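Local coordinates for protein glycosyl hydrolase (Rhizobium leguminosarum bv. trifolii, PDB 5NDX) that is a bacterial orthologue of human alpha-L-iduronidase in glycoside hydrolase family 39 and probably hydrolyses O-glycosidic bonds, at residues E31-E35 with R80-M85; I565-V569 with V581-I587; V600-C605 with C617-S621. The protein carries 2 engineered substitutions. One frame throughout, in Å; residues are numbered along the deposited sequence.

How the contacts relate
Contact 1 belongs to the parallel (beta/alpha)8 barrel, whereas contacts 2 and 3 share the antiparallel sheet of the C-terminal domain. The barrel contact is remote from the other two: its centre is 28 Å from that of contact 2 and 26 Å from that of contact 3, and nearest atoms stay about 17 Å apart in each case. Contacts 2 and 3 meet directly, with centres 13 Å apart, because strands 566-572 and 601-607 are neighbours; D568 O and C605 N, 3.1 Å apart, probably form a hydrogen bond. None lies in the substrate pocket, although in contact 1 the M85 side chain comes within about 13 Å of a bound glycoside.

Contact 1: residues E31-E35 with R80-M85; sequences ELLLE and RALDVM
L34, which lies against R80, is held in a short 3-10 turn by the 2.9 Å hydrogen bond from L34 N to E31 O. In the TIM barrel of this enzyme, the turn follows strand 24-27 and leads into helix 36-45, while residues 80-85 belong to the neighbouring helix 76-87. No hydrogen bond passes between the two segments, and the join is made by hydrocarbon.

L33 carries most of it. With CG anti to the carbonyl carbon (chi1 -74°), its two methyls divide the helix surface between them. CD1 touches both A81 and M85, at 3.7 Å from A81 CB, while CD2 meets V84 CG2 at 4.0 Å. The same V84 methyl also reaches the turn backbone, 3.7 Å from L33 O. These buried side chains join the layer between the helices and the strand wall: L33 also touches L42 of helix 36-45 and V58 of strand 55-58, and M85 packs on L56 and V58.

Toward the exposed end, L34 and R80 cross at about a right angle. L34 CD2 rests 3.8 Å from R80 CB, and the bend of the arginine chain at chi3 (51°) brings the guanidinium round so that this methyl lies over one of its faces, displaced toward the rim. Packing is tightest at the inner end, where M85 CE, at the tip of an extended chain, approaches L33 CD1 to 3.5 Å.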
# COMPACT_ATOMS: atom_id res chain seq x y z
N GLU A 31 8.12 7.20 15.44
CA GLU A 31 9.36 7.98 15.31
C GLU A 31 10.01 7.84 13.94
O GLU A 31 10.70 8.78 13.51
CB GLU A 31 10.40 7.55 16.37
CG GLU A 31 10.12 8.06 17.77
CD GLU A 31 9.08 7.24 18.55
OE1 GLU A 31 8.58 6.21 18.02
OE2 GLU A 31 8.76 7.64 19.70
N LEU A 32 9.80 6.72 13.23
CA LEU A 32 10.33 6.61 11.86
C LEU A 32 9.83 7.69 10.97
O LEU A 32 10.55 8.07 10.04
CB LEU A 32 10.03 5.25 11.22
CG LEU A 32 10.67 4.06 11.90
CD1 LEU A 32 10.28 2.81 11.12
CD2 LEU A 32 12.18 4.22 12.00
N LEU A 33 8.66 8.27 11.26
CA LEU A 33 8.16 9.37 10.42
C LEU A 33 9.06 10.62 10.46
O LEU A 33 9.01 11.44 9.57
CB LEU A 33 6.74 9.78 10.82
CG LEU A 33 5.62 8.85 10.43
CD1 LEU A 33 4.33 9.08 11.20
CD2 LEU A 33 5.32 9.01 8.94
N LEU A 34 9.90 10.74 11.47
CA LEU A 34 10.84 11.86 11.57
C LEU A 34 12.16 11.57 10.88
O LEU A 34 12.95 12.47 10.76
CB LEU A 34 11.14 12.19 13.03
CG LEU A 34 9.88 12.32 13.91
CD1 LEU A 34 10.27 12.45 15.38
CD2 LEU A 34 9.01 13.48 13.45
N GLU A 35 12.42 10.35 10.42
CA GLU A 35 13.71 10.00 9.81
C GLU A 35 13.73 10.32 8.31
O GLU A 35 12.73 10.17 7.63
CB GLU A 35 13.97 8.49 9.96
CG GLU A 35 14.20 8.00 11.38
CD GLU A 35 15.34 8.74 12.11
OE1 GLU A 35 16.35 9.13 11.51
OE2 GLU A 35 15.19 8.97 13.30
N ARG A 80 5.15 17.29 13.08
CA ARG A 80 6.06 16.93 12.02
C ARG A 80 5.66 15.61 11.37
O ARG A 80 5.72 15.49 10.17
CB ARG A 80 7.51 16.84 12.54
CG ARG A 80 8.07 18.25 12.80
CD ARG A 80 9.38 18.25 13.58
NE ARG A 80 10.39 17.35 12.99
CZ ARG A 80 11.49 16.88 13.61
NH1 ARG A 80 11.78 17.19 14.88
NH2 ARG A 80 12.32 16.07 12.95
N ALA A 81 5.22 14.65 12.17
CA ALA A 81 4.87 13.33 11.70
C ALA A 81 3.61 13.36 10.83
O ALA A 81 3.58 12.77 9.75
CB ALA A 81 4.67 12.39 12.88
N LEU A 82 2.57 14.04 11.30
CA LEU A 82 1.36 14.22 10.50
C LEU A 82 1.60 15.10 9.30
O LEU A 82 1.06 14.80 8.22
CB LEU A 82 0.20 14.73 11.32
CG LEU A 82 -0.19 13.78 12.47
CD1 LEU A 82 -1.28 14.38 13.33
CD2 LEU A 82 -0.60 12.42 11.94
N ASP A 83 2.41 16.15 9.44
CA ASP A 83 2.66 17.03 8.30
C ASP A 83 3.31 16.27 7.13
O ASP A 83 2.97 16.51 5.99
CB ASP A 83 3.58 18.19 8.65
CG ASP A 83 2.91 19.29 9.43
OD1 ASP A 83 1.68 19.34 9.63
OD2 ASP A 83 3.68 20.12 9.91
N VAL A 84 4.26 15.37 7.41
CA VAL A 84 4.85 14.60 6.30
C VAL A 84 3.87 13.71 5.59
O VAL A 84 4.02 13.52 4.40
CB VAL A 84 6.07 13.62 6.59
CG1 VAL A 84 7.33 14.32 6.39
CG2 VAL A 84 5.99 12.82 7.85
N MET A 85 2.93 13.11 6.32
CA MET A 85 1.88 12.34 5.67
C MET A 85 1.04 13.22 4.74
O MET A 85 0.95 12.93 3.55
CB MET A 85 0.96 11.68 6.66
CG MET A 85 1.62 10.69 7.60
SD MET A 85 0.25 9.82 8.38
CE MET A 85 1.19 9.19 9.72

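Contact 2: residues I565-V569 with V581-I587; sequences IFYDV and VSSAPLI. Unlike the reference sequence in segment 581-587: S583 (reference Pro).
Backbone bonds join Y567 and L586 as an antiparallel hydrogen-bonded pair, a single bridge: Y567 N donates to L586 O at 2.8 Å and L586 N returns a bond to Y567 O at 3.1 Å. Farther along, V569 O accepts V581 N at 2.9 Å and, weakly, S582 N.

One side-chain bond extends this network. S582 OG, placed between its backbone N and carbonyl carbon (chi1 48°), takes the amide V569 N at 2.9 Å in a nearly straight bond (175°), standing in for a backbone carbonyl where the loop departs from strand geometry.

Two waters bridge the segments. One, at the I565 end, donates to both I565 O and I587 O; another, farther in, lies among D568 OD1, S582 OG and A584 O.

Apolar contacts fall on two sides. F566 lies alongside I587, its CE2 3.3 Å from I587 CG2, and F566 CD2 is 3.9 Å from P585 CB. With the ring of F566 cut back to an alanine, a gap would probably open beside P585 and the I587 methyl would lose its aromatic neighbour. V569 CG2 meets L586 CD1 at 4.0 Å, while V569 CG1 faces V581 CG1.

Strand 566-572 is paired along its other edge with strand 601-607, and Y567, V569 and L586 pack on W556 of strand 549-557, with V569 also touching F591 of strand 590-594.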
# COMPACT_ATOMS: atom_id res chain seq x y z
N ILE A 565 -0.94 6.47 -18.06
CA ILE A 565 0.02 7.56 -18.16
C ILE A 565 1.36 7.18 -17.55
O ILE A 565 1.41 6.67 -16.42
CB ILE A 565 -0.49 8.82 -17.45
CG1 ILE A 565 -1.86 9.22 -18.01
CG2 ILE A 565 0.49 9.98 -17.65
CD1 ILE A 565 -1.91 9.55 -19.53
N PHE A 566 2.43 7.44 -18.30
CA PHE A 566 3.80 7.18 -17.91
C PHE A 566 4.62 8.47 -17.88
O PHE A 566 4.42 9.35 -18.72
CB PHE A 566 4.41 6.25 -18.95
CG PHE A 566 3.69 4.95 -19.06
CD1 PHE A 566 2.64 4.80 -19.92
CD2 PHE A 566 4.03 3.90 -18.22
CE1 PHE A 566 1.97 3.60 -20.01
CE2 PHE A 566 3.37 2.69 -18.32
CZ PHE A 566 2.33 2.55 -19.20
N TYR A 567 5.56 8.60 -16.95
CA TYR A 567 6.35 9.83 -16.80
C TYR A 567 7.80 9.58 -17.18
O TYR A 567 8.35 8.47 -16.98
CB TYR A 567 6.24 10.40 -15.37
CG TYR A 567 4.83 10.66 -14.97
CD1 TYR A 567 4.18 11.85 -15.31
CD2 TYR A 567 4.08 9.68 -14.34
CE1 TYR A 567 2.82 12.05 -14.98
CE2 TYR A 567 2.74 9.87 -14.01
CZ TYR A 567 2.11 11.08 -14.32
OH TYR A 567 0.77 11.23 -13.99
N ASP A 568 8.38 10.59 -17.81
CA ASP A 568 9.82 10.70 -18.01
C ASP A 568 10.32 11.85 -17.16
O ASP A 568 9.61 12.84 -16.93
CB ASP A 568 10.10 11.05 -19.45
CG ASP A 568 9.69 9.94 -20.42
OD1 ASP A 568 9.68 8.74 -20.05
OD2 ASP A 568 9.37 10.30 -21.56
N VAL A 569 11.54 11.71 -16.70
CA VAL A 569 12.24 12.74 -15.97
C VAL A 569 13.39 13.16 -16.83
O VAL A 569 14.15 12.31 -17.32
CB VAL A 569 12.77 12.24 -14.63
CG1 VAL A 569 13.57 13.34 -13.96
CG2 VAL A 569 11.62 11.83 -13.74
N VAL A 581 16.63 11.22 -18.29
CA VAL A 581 17.47 10.68 -17.24
C VAL A 581 16.77 9.47 -16.52
O VAL A 581 17.41 8.69 -15.85
CB VAL A 581 17.77 11.90 -16.36
CG1 VAL A 581 17.11 11.88 -14.97
CG2 VAL A 581 19.23 12.32 -16.44
N SER A 582 15.46 9.32 -16.68
CA SER A 582 14.76 8.14 -16.19
C SER A 582 15.01 6.98 -17.17
O SER A 582 15.16 7.18 -18.37
CB SER A 582 13.27 8.49 -16.03
OG SER A 582 12.76 9.14 -17.17
N SER A 583 15.09 5.76 -16.68
CA SER A 583 15.45 4.64 -17.56
C SER A 583 14.16 3.97 -18.03
O SER A 583 13.84 4.00 -19.20
CB SER A 583 16.45 3.68 -16.89
OG SER A 583 16.13 3.49 -15.52
N ALA A 584 13.36 3.50 -17.11
CA ALA A 584 12.07 2.91 -17.44
C ALA A 584 10.98 3.98 -17.33
O ALA A 584 11.10 4.86 -16.50
CB ALA A 584 11.78 1.79 -16.47
N PRO A 585 9.94 3.91 -18.16
CA PRO A 585 8.71 4.71 -17.99
C PRO A 585 8.08 4.52 -16.62
O PRO A 585 7.96 3.38 -16.14
CB PRO A 585 7.78 4.14 -19.06
CG PRO A 585 8.69 3.58 -20.09
CD PRO A 585 9.81 2.99 -19.31
N LEU A 586 7.73 5.62 -15.97
CA LEU A 586 7.33 5.56 -14.59
C LEU A 586 5.84 5.60 -14.55
O LEU A 586 5.24 6.55 -15.09
CB LEU A 586 7.87 6.75 -13.84
CG LEU A 586 9.40 6.82 -13.76
CD1 LEU A 586 9.83 8.25 -13.42
CD2 LEU A 586 9.91 5.78 -12.75
N ILE A 587 5.20 4.66 -13.88
CA ILE A 587 3.77 4.86 -13.63
C ILE A 587 3.42 5.61 -12.33
O ILE A 587 2.28 6.06 -12.18
CB ILE A 587 2.93 3.57 -13.71
CG1 ILE A 587 3.38 2.60 -12.65
CG2 ILE A 587 3.03 2.95 -15.09
CD1 ILE A 587 2.52 1.35 -12.67
O HOH W 1 0.40 6.62 -14.05
O HOH W 2 11.02 7.35 -18.11

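Contact 3: residues V600-C605 with C617-S621; sequences VRYAVC and CLSRS. Unlike the reference sequence in segment 617-621: L618 (reference Val), S619 (reference Phe).
V604 and L618 form one hydrogen-bonded pair of the two strands, with V604 N to L618 O at 2.8 Å. The return bond, L618 N to V604 O, is nearly straight (175°). Y602 and R620 form the next, Y602 N to R620 O at 3.0 Å and R620 N to Y602 O somewhat longer. Between these pairs A603 faces S619 as a non-hydrogen-bonded pair, and A603 CA offers a CA-H...O contact to L618 O. At the chain terminus, S621 OG gives V600 O only a weak bond.

Beyond the backbone, the C605 SG-C617 SG disulfide (2.1 Å, chi3 114°) covalently locks the end of the hairpin nearest its connecting loop. At the other end the guanidinium groups of R601 and R620 lie almost parallel, their planes 15° apart, with R601 NH1 3.1 Å from R620 NH1; both are donors, so this is a close approach of like charges and not a hydrogen bond. The Y602 ring carries V600 CG2 over one face, and its OH bonds to H593 ND1.

Y602 and V604 point inward onto strands 536-545 and 549-557. A hairpin whose second strand, 618-620, closes the edge of a four-stranded sheet, facing a second sheet across a hydrophobic core, is consistent with the F and G strands of a fibronectin type III-like sandwich.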
# COMPACT_ATOMS: atom_id res chain seq x y z
N VAL A 600 21.69 22.00 -11.93
CA VAL A 600 20.73 21.03 -12.48
C VAL A 600 19.32 21.65 -12.50
O VAL A 600 18.89 22.23 -11.53
CB VAL A 600 20.70 19.69 -11.70
CG1 VAL A 600 20.29 19.88 -10.24
CG2 VAL A 600 19.79 18.67 -12.39
N ARG A 601 18.65 21.54 -13.62
CA ARG A 601 17.22 21.79 -13.67
C ARG A 601 16.49 20.49 -14.12
O ARG A 601 16.88 19.87 -15.12
CB ARG A 601 16.93 22.95 -14.63
CG ARG A 601 15.53 23.52 -14.51
CD ARG A 601 15.37 24.88 -15.21
NE ARG A 601 14.05 25.46 -14.89
CZ ARG A 601 13.73 26.13 -13.77
NH1 ARG A 601 14.64 26.38 -12.82
NH2 ARG A 601 12.49 26.58 -13.59
N TYR A 602 15.44 20.13 -13.38
CA TYR A 602 14.61 18.94 -13.62
C TYR A 602 13.36 19.33 -14.38
O TYR A 602 12.88 20.43 -14.23
CB TYR A 602 14.26 18.27 -12.29
CG TYR A 602 15.43 17.56 -11.67
CD1 TYR A 602 15.92 16.37 -12.22
CD2 TYR A 602 16.06 18.07 -10.55
CE1 TYR A 602 17.00 15.70 -11.67
CE2 TYR A 602 17.14 17.41 -9.96
CZ TYR A 602 17.61 16.24 -10.54
OH TYR A 602 18.67 15.63 -9.98
N ALA A 603 12.90 18.44 -15.25
CA ALA A 603 11.59 18.55 -15.91
C ALA A 603 10.91 17.15 -15.90
O ALA A 603 11.61 16.14 -16.00
CB ALA A 603 11.74 19.03 -17.35
N VAL A 604 9.60 17.11 -15.69
CA VAL A 604 8.83 15.88 -15.76
C VAL A 604 7.76 16.03 -16.84
O VAL A 604 7.06 17.05 -16.85
CB VAL A 604 8.21 15.54 -14.38
CG1 VAL A 604 7.43 14.26 -14.47
CG2 VAL A 604 9.31 15.36 -13.35
N CYS A 605 7.68 15.06 -17.77
CA CYS A 605 6.70 15.01 -18.85
C CYS A 605 5.78 13.82 -18.63
O CYS A 605 6.24 12.79 -18.17
CB CYS A 605 7.41 14.84 -20.21
SG CYS A 605 8.69 16.15 -20.42
N CYS A 617 5.86 20.28 -20.16
CA CYS A 617 6.57 19.65 -19.08
C CYS A 617 6.49 20.51 -17.80
O CYS A 617 6.11 21.65 -17.87
CB CYS A 617 7.98 19.25 -19.54
SG CYS A 617 7.75 17.99 -20.89
N LEU A 618 6.69 19.88 -16.65
CA LEU A 618 6.68 20.53 -15.34
C LEU A 618 8.13 20.67 -14.92
O LEU A 618 8.82 19.66 -14.83
CB LEU A 618 5.93 19.66 -14.32
CG LEU A 618 5.37 20.36 -13.10
CD1 LEU A 618 6.43 20.99 -12.27
CD2 LEU A 618 4.49 21.46 -13.59
N SER A 619 8.57 21.89 -14.65
CA SER A 619 9.95 22.20 -14.24
C SER A 619 10.08 22.56 -12.77
O SER A 619 9.09 22.89 -12.11
CB SER A 619 10.50 23.37 -15.05
OG SER A 619 10.75 22.96 -16.39
N ARG A 620 11.32 22.40 -12.28
CA ARG A 620 11.91 23.08 -11.10
C ARG A 620 13.23 22.40 -10.61
O ARG A 620 13.86 21.68 -11.39
CB ARG A 620 10.89 23.37 -9.96
CG ARG A 620 10.26 24.76 -10.12
CD ARG A 620 11.17 25.93 -9.73
NE ARG A 620 12.59 25.70 -10.06
CZ ARG A 620 13.64 26.16 -9.38
NH1 ARG A 620 14.87 25.82 -9.77
NH2 ARG A 620 13.51 26.95 -8.32
N SER A 621 13.70 22.71 -9.39
CA SER A 621 14.83 21.99 -8.72
C SER A 621 14.91 22.42 -7.25
O SER A 621 13.89 22.76 -6.66
CB SER A 621 16.20 22.20 -9.41
OG SER A 621 17.22 21.44 -8.77